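Aggregation suppressing protein (Salmonella enterica subsp. enterica serovar Typhimurium, PDB 4ZJ9) is a small heat shock protein of the Hsp20 family, a dimer-forming chaperone that probably suppresses the aggregation of unfolding proteins during stress. Local coordinates at residues T95-I98 / Y99-I102. Residues are numbered along the deposited sequence; the frame is centred on the assembly and turned at random.
Sequences THWI and YRGI
Trp97 turns its indole back beside its own backbone N (chi1 -74°), whereas Arg100 sends CG opposite its N (chi1 -178°); the chain turns a corner at Ile98, which brings Arg100 round to the side of Trp97. The guanidinium lies flat over one face of the indole, with planes 8° apart and Arg100 CZ 3.6 Å from Trp97 CH2. This cation-pi stack suits an arginine, whose flat cation can cover a ring and still pair through its nitrogens, as NH1 does in a salt bridge with Glu92. The segment sits on the long excursion between strands 79-84 and 107-112, the dimerisation loop of bacterial alpha-crystallin domains, where Trp97, Tyr99 and Arg100 pair antiparallel with a strand of the second subunit and extend its sheet. The broad indole also carries the aliphatic stem, Arg100 CB standing 3.7 Å from Trp97 CE3 and CD making a CH-pi contact with the six-membered ring. Tyr99 O approaches the indole edge in its plane, 3.9 Å from Trp97 CE3. Ile98 and Tyr99 turn their side chains away from the stack and offer apolar and aromatic surface to the second subunit: Ile98 packs on its Tyr57, and the Tyr99 ring meets its Tyr47.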
ATOM      1  N   THR A  95     -13.096   8.982 -19.135  1.00 63.91           N
ATOM      2  CA  THR A  95     -14.292   9.551 -18.557  1.00 64.81           C
ATOM      3  C   THR A  95     -14.625   8.996 -17.142  1.00 70.51           C
ATOM      4  O   THR A  95     -15.036   9.779 -16.254  1.00 74.43           O
ATOM      5  CB  THR A  95     -15.512   9.396 -19.500  1.00 71.17           C
ATOM      6  OG1 THR A  95     -16.519  10.351 -19.146  1.00124.08           O
ATOM      7  CG2 THR A  95     -16.130   8.026 -19.447  1.00 61.74           C
ATOM      8  N   HIS A  96     -14.433   7.669 -16.954  1.00 66.96           N
ATOM      9  CA  HIS A  96     -14.613   6.972 -15.664  1.00 61.93           C
ATOM     10  C   HIS A  96     -13.615   7.412 -14.628  1.00 66.01           C
ATOM     11  O   HIS A  96     -13.770   7.132 -13.461  1.00 78.05           O
ATOM     12  CB  HIS A  96     -14.410   5.461 -15.787  1.00 62.81           C
ATOM     13  CG  HIS A  96     -15.484   4.755 -16.545  1.00 63.45           C
ATOM     14  ND1 HIS A  96     -16.507   5.410 -17.198  1.00 71.34           N
ATOM     15  CD2 HIS A  96     -15.660   3.437 -16.797  1.00 71.66           C
ATOM     16  CE1 HIS A  96     -17.289   4.522 -17.787  1.00 74.69           C
ATOM     17  NE2 HIS A  96     -16.793   3.319 -17.570  1.00 75.80           N
ATOM     18  N   TRP A  97     -12.530   8.018 -15.063  1.00 62.83           N
ATOM     19  CA  TRP A  97     -11.512   8.482 -14.159  1.00 59.96           C
ATOM     20  C   TRP A  97     -11.835   9.911 -13.920  1.00 62.93           C
ATOM     21  O   TRP A  97     -11.896  10.709 -14.850  1.00 68.48           O
ATOM     22  CB  TRP A  97     -10.117   8.301 -14.748  1.00 64.26           C
ATOM     23  CG  TRP A  97      -9.776   6.838 -14.701  1.00 62.93           C
ATOM     24  CD1 TRP A  97     -10.076   5.878 -15.630  1.00 62.42           C
ATOM     25  CD2 TRP A  97      -9.187   6.162 -13.601  1.00 59.29           C
ATOM     26  NE1 TRP A  97      -9.665   4.642 -15.197  1.00 60.24           N
ATOM     27  CE2 TRP A  97      -9.098   4.790 -13.955  1.00 59.47           C
ATOM     28  CE3 TRP A  97      -8.699   6.585 -12.356  1.00 54.03           C
ATOM     29  CZ2 TRP A  97      -8.551   3.842 -13.103  1.00 60.22           C
ATOM     30  CZ3 TRP A  97      -8.147   5.657 -11.533  1.00 51.49           C
ATOM     31  CH2 TRP A  97      -8.067   4.295 -11.903  1.00 61.52           C
ATOM     32  N   ILE A  98     -12.135  10.197 -12.668  1.00 50.31           N
ATOM     33  CA  ILE A  98     -12.359  11.544 -12.209  1.00 49.07           C
ATOM     34  C   ILE A  98     -11.030  12.129 -11.732  1.00 52.29           C
ATOM     35  O   ILE A  98     -10.667  13.316 -12.035  1.00 53.62           O
ATOM     36  CB  ILE A  98     -13.385  11.550 -11.083  1.00 49.63           C
ATOM     37  CG1 ILE A  98     -14.752  11.113 -11.625  1.00 50.01           C
ATOM     38  CG2 ILE A  98     -13.412  12.932 -10.474  1.00 49.05           C
ATOM     39  CD1 ILE A  98     -15.850  10.947 -10.567  1.00 51.20           C
ATOM     40  N   TYR A  99     -10.277  11.293 -11.018  1.00 45.91           N
ATOM     41  CA  TYR A  99      -9.015  11.707 -10.437  1.00 45.49           C
ATOM     42  C   TYR A  99      -8.172  10.478 -10.216  1.00 43.30           C
ATOM     43  O   TYR A  99      -8.674   9.442  -9.771  1.00 39.09           O
ATOM     44  CB  TYR A  99      -9.232  12.430  -9.133  1.00 48.01           C
ATOM     45  CG  TYR A  99      -7.956  12.728  -8.450  1.00 49.58           C
ATOM     46  CD1 TYR A  99      -7.056  13.640  -8.995  1.00 53.12           C
ATOM     47  CD2 TYR A  99      -7.606  12.081  -7.306  1.00 48.81           C
ATOM     48  CE1 TYR A  99      -5.841  13.867  -8.401  1.00 55.66           C
ATOM     49  CE2 TYR A  99      -6.400  12.342  -6.686  1.00 47.56           C
ATOM     50  CZ  TYR A  99      -5.534  13.221  -7.234  1.00 50.34           C
ATOM     51  OH  TYR A  99      -4.354  13.464  -6.604  1.00 50.61           O
ATOM     52  N   ARG A 100      -6.892  10.575 -10.562  1.00 43.21           N
ATOM     53  CA  ARG A 100      -6.016   9.401 -10.429  1.00 43.34           C
ATOM     54  C   ARG A 100      -4.763   9.817  -9.761  1.00 47.19           C
ATOM     55  O   ARG A 100      -3.837  10.367 -10.380  1.00 48.19           O
ATOM     56  CB  ARG A 100      -5.755   8.783 -11.761  1.00 48.59           C
ATOM     57  CG  ARG A 100      -4.908   7.549 -11.707  1.00 58.91           C
ATOM     58  CD  ARG A 100      -4.819   6.898 -13.074  1.00 68.03           C
ATOM     59  NE  ARG A 100      -4.697   5.445 -12.945  1.00 74.05           N
ATOM     60  CZ  ARG A 100      -5.033   4.576 -13.888  1.00 78.10           C
ATOM     61  NH1 ARG A 100      -5.524   4.992 -15.063  1.00 87.03           N
ATOM     62  NH2 ARG A 100      -4.890   3.281 -13.639  1.00 74.45           N
ATOM     63  N   GLY A 101      -4.770   9.621  -8.451  1.00 41.89           N
ATOM     64  CA  GLY A 101      -3.688  10.017  -7.634  1.00 40.08           C
ATOM     65  C   GLY A 101      -2.778   8.869  -7.360  1.00 40.56           C
ATOM     66  O   GLY A 101      -1.706   9.077  -6.877  1.00 44.93           O
ATOM     67  N   ILE A 102      -3.215   7.651  -7.646  1.00 43.62           N
ATOM     68  CA  ILE A 102      -2.425   6.467  -7.323  1.00 43.23           C
ATOM     69  C   ILE A 102      -1.695   6.014  -8.591  1.00 47.64           C
ATOM     70  O   ILE A 102      -2.325   5.602  -9.578  1.00 47.93           O
ATOM     71  CB  ILE A 102      -3.317   5.318  -6.852  1.00 40.84           C
ATOM     72  CG1 ILE A 102      -3.933   5.636  -5.506  1.00 36.87           C
ATOM     73  CG2 ILE A 102      -2.497   4.048  -6.649  1.00 46.01           C
ATOM     74  CD1 ILE A 102      -4.912   4.581  -5.004  1.00 36.56           C
TER